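PDB 6LZH: GrgF, which acts as a polyketide transferase of the alpha/beta hydrolase fold in gregatin A biosynthesis, probably fusing two polyketide chains by a Claisen condensation. Local coordinates for residues Val131-Ala136 with Asp286-His291. Numbering follows the deposited sequence.
Sequences VAAAIA and DFLKRH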
ATOM      1  N   VAL A 131      13.638  14.718  -5.753  1.00 19.53           N
ATOM      2  CA  VAL A 131      14.426  13.908  -6.677  1.00 20.61           C
ATOM      3  C   VAL A 131      14.555  14.671  -7.989  1.00 18.76           C
ATOM      4  O   VAL A 131      13.558  15.172  -8.525  1.00 20.69           O
ATOM      5  CB  VAL A 131      13.760  12.530  -6.873  1.00 19.33           C
ATOM      6  CG1 VAL A 131      14.410  11.749  -8.005  1.00 18.17           C
ATOM      7  CG2 VAL A 131      13.786  11.741  -5.554  1.00 18.16           C
ATOM      8  N   ALA A 132      15.780  14.768  -8.512  1.00 15.37           N
ATOM      9  CA  ALA A 132      16.005  15.537  -9.725  1.00 15.98           C
ATOM     10  C   ALA A 132      15.762  14.732 -10.993  1.00 17.06           C
ATOM     11  O   ALA A 132      15.444  15.320 -12.031  1.00 16.04           O
ATOM     12  CB  ALA A 132      17.429  16.101  -9.734  1.00 17.55           C
ATOM     13  N   ALA A 133      15.871  13.403 -10.923  1.00 16.59           N
ATOM     14  CA  ALA A 133      15.774  12.543 -12.102  1.00 17.17           C
ATOM     15  C   ALA A 133      15.684  11.103 -11.623  1.00 13.68           C
ATOM     16  O   ALA A 133      16.132  10.780 -10.525  1.00 16.59           O
ATOM     17  CB  ALA A 133      16.983  12.723 -13.043  1.00 13.63           C
ATOM     18  N   ALA A 134      15.103  10.240 -12.462  1.00 12.28           N
ATOM     19  CA  ALA A 134      14.924   8.841 -12.104  1.00 11.88           C
ATOM     20  C   ALA A 134      15.208   7.973 -13.319  1.00 15.92           C
ATOM     21  O   ALA A 134      14.789   8.313 -14.428  1.00 14.95           O
ATOM     22  CB  ALA A 134      13.501   8.559 -11.592  1.00 11.00           C
ATOM     23  N   ILE A 135      15.910   6.851 -13.103  1.00 12.33           N
ATOM     24  CA  ILE A 135      16.192   5.871 -14.155  1.00 10.25           C
ATOM     25  C   ILE A 135      15.712   4.501 -13.696  1.00 15.34           C
ATOM     26  O   ILE A 135      16.111   4.026 -12.622  1.00 11.77           O
ATOM     27  CB  ILE A 135      17.693   5.807 -14.493  1.00 11.58           C
ATOM     28  CG1 ILE A 135      18.207   7.177 -14.972  1.00 11.67           C
ATOM     29  CG2 ILE A 135      17.938   4.681 -15.535  1.00 13.76           C
ATOM     30  CD1 ILE A 135      19.771   7.250 -15.036  1.00 15.06           C
ATOM     31  N   ALA A 136      14.879   3.855 -14.519  1.00 11.05           N
ATOM     32  CA  ALA A 136      14.416   2.496 -14.259  1.00 16.42           C
ATOM     33  C   ALA A 136      14.971   1.568 -15.335  1.00 15.54           C
ATOM     34  O   ALA A 136      14.723   1.773 -16.527  1.00 16.13           O
ATOM     35  CB  ALA A 136      12.883   2.432 -14.225  1.00 15.69           C
ATOM     36  N   ASP A 286      24.348  10.689 -19.973  1.00 18.59           N
ATOM     37  CA  ASP A 286      23.936  11.847 -20.762  1.00 18.81           C
ATOM     38  C   ASP A 286      22.552  12.335 -20.338  1.00 16.73           C
ATOM     39  O   ASP A 286      22.315  13.544 -20.218  1.00 14.57           O
ATOM     40  CB  ASP A 286      23.943  11.487 -22.254  1.00 15.74           C
ATOM     41  CG  ASP A 286      23.784  12.703 -23.141  1.00 21.70           C
ATOM     42  OD1 ASP A 286      24.730  13.514 -23.189  1.00 23.56           O
ATOM     43  OD2 ASP A 286      22.706  12.872 -23.765  1.00 22.02           O
ATOM     44  N   PHE A 287      21.628  11.400 -20.102  1.00 13.39           N
ATOM     45  CA  PHE A 287      20.318  11.749 -19.559  1.00 15.50           C
ATOM     46  C   PHE A 287      20.457  12.539 -18.265  1.00 14.43           C
ATOM     47  O   PHE A 287      19.854  13.601 -18.104  1.00 16.36           O
ATOM     48  CB  PHE A 287      19.508  10.474 -19.334  1.00 13.95           C
ATOM     49  CG  PHE A 287      18.240  10.684 -18.560  1.00 14.84           C
ATOM     50  CD1 PHE A 287      17.102  11.166 -19.183  1.00 15.63           C
ATOM     51  CD2 PHE A 287      18.178  10.390 -17.203  1.00 16.22           C
ATOM     52  CE1 PHE A 287      15.913  11.353 -18.462  1.00 18.25           C
ATOM     53  CE2 PHE A 287      16.981  10.578 -16.480  1.00 14.55           C
ATOM     54  CZ  PHE A 287      15.873  11.058 -17.104  1.00 14.89           C
ATOM     55  N   LEU A 288      21.259  12.027 -17.330  1.00 17.38           N
ATOM     56  CA  LEU A 288      21.471  12.722 -16.063  1.00 15.92           C
ATOM     57  C   LEU A 288      22.124  14.086 -16.265  1.00 17.73           C
ATOM     58  O   LEU A 288      21.763  15.055 -15.582  1.00 17.29           O
ATOM     59  CB  LEU A 288      22.316  11.855 -15.129  1.00 13.91           C
ATOM     60  CG  LEU A 288      21.670  10.529 -14.645  1.00 18.38           C
ATOM     61  CD1 LEU A 288      22.623   9.711 -13.781  1.00 19.69           C
ATOM     62  CD2 LEU A 288      20.351  10.755 -13.884  1.00 15.00           C
ATOM     63  N   LYS A 289      23.109  14.178 -17.168  1.00 18.10           N
ATOM     64  CA  LYS A 289      23.790  15.458 -17.387  1.00 19.27           C
ATOM     65  C   LYS A 289      22.830  16.490 -17.954  1.00 20.15           C
ATOM     66  O   LYS A 289      22.824  17.648 -17.519  1.00 18.10           O
ATOM     67  CB  LYS A 289      24.993  15.276 -18.324  1.00 17.53           C
ATOM     68  CG  LYS A 289      26.189  14.610 -17.675  1.00 20.66           C
ATOM     69  CD  LYS A 289      27.333  14.390 -18.673  1.00 26.34           C
ATOM     70  CE  LYS A 289      28.588  15.115 -18.200  1.00 34.71           C
ATOM     71  NZ  LYS A 289      29.844  14.661 -18.872  1.00 34.46           N
ATOM     72  N   ARG A 290      21.992  16.080 -18.908  1.00 16.55           N
ATOM     73  CA  ARG A 290      21.059  17.011 -19.529  1.00 17.29           C
ATOM     74  C   ARG A 290      20.005  17.512 -18.539  1.00 20.50           C
ATOM     75  O   ARG A 290      19.668  18.698 -18.541  1.00 22.20           O
ATOM     76  CB  ARG A 290      20.397  16.345 -20.744  1.00 19.18           C
ATOM     77  CG  ARG A 290      21.354  16.100 -21.906  1.00 18.93           C
ATOM     78  CD  ARG A 290      20.612  15.623 -23.160  1.00 21.49           C
ATOM     79  NE  ARG A 290      20.334  14.187 -23.122  1.00 20.49           N
ATOM     80  CZ  ARG A 290      19.157  13.656 -22.801  1.00 18.43           C
ATOM     81  NH1 ARG A 290      18.117  14.426 -22.498  1.00 17.64           N
ATOM     82  NH2 ARG A 290      19.008  12.345 -22.804  1.00 18.21           N
ATOM     83  N   HIS A 291      19.495  16.639 -17.669  1.00 16.15           N
ATOM     84  CA  HIS A 291      18.363  17.020 -16.825  1.00 19.87           C
ATOM     85  C   HIS A 291      18.768  17.560 -15.456  1.00 19.29           C
ATOM     86  O   HIS A 291      18.022  18.353 -14.870  1.00 20.48           O
ATOM     87  CB  HIS A 291      17.419  15.826 -16.647  1.00 19.30           C
ATOM     88  CG  HIS A 291      16.603  15.533 -17.867  1.00 16.50           C
ATOM     89  ND1 HIS A 291      15.536  16.321 -18.252  1.00 17.72           N
ATOM     90  CD2 HIS A 291      16.703  14.551 -18.795  1.00 17.10           C
ATOM     91  CE1 HIS A 291      15.018  15.839 -19.370  1.00 22.67           C
ATOM     92  NE2 HIS A 291      15.712  14.767 -19.723  1.00 19.90           N
TER
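I135 and F287 pass each other in opposite directions where the C-terminal helix 277-292 lies over the central beta sheet. Followed outward, I135 has CB directed at the helix and CG1 anti to its own carbonyl carbon (chi1 -59°), where CG1 lies 3.9 Å from F287 CD2 and equally near CE2. Its extended end then lies between the ring and L288: I135 CD1 reaches L288 CD2 at 3.7 Å, with CG and CD1 of the same leucine slightly farther off, and stays close to F287 CD2. L288 CD2 also touches A133 CB at 4.0 Å, bridging two residues on the same side of the strand. The F287 ring, with CG anti to its backbone N (chi1 170°), leans obliquely on the strand; its CE2 comes to 4.1 Å from A133 CB and 3.8 Å from A134 O. That carbonyl approach is a van der Waals contact. A134 itself points its methyl away from this helix and touches T121 and A125 of helix 116-127, so helices pack on both faces of the sheet, as in the alpha/beta hydrolase fold. Over 133-136 and 286-291 the strand and helix axes run nearly antiparallel (164°), 9.4 Å apart. The F287 side chain also touches P231. An alanine at F287 would probably leave I135 CG1 and A133 CB without their aromatic neighbour and open a gap between strand and helix. On another side of the helix, R290 pairs with D286 and E260. The interface itself is buried and apolar, implying that shape fit and dispersion, rather than directed bonds, hold helix to strand here.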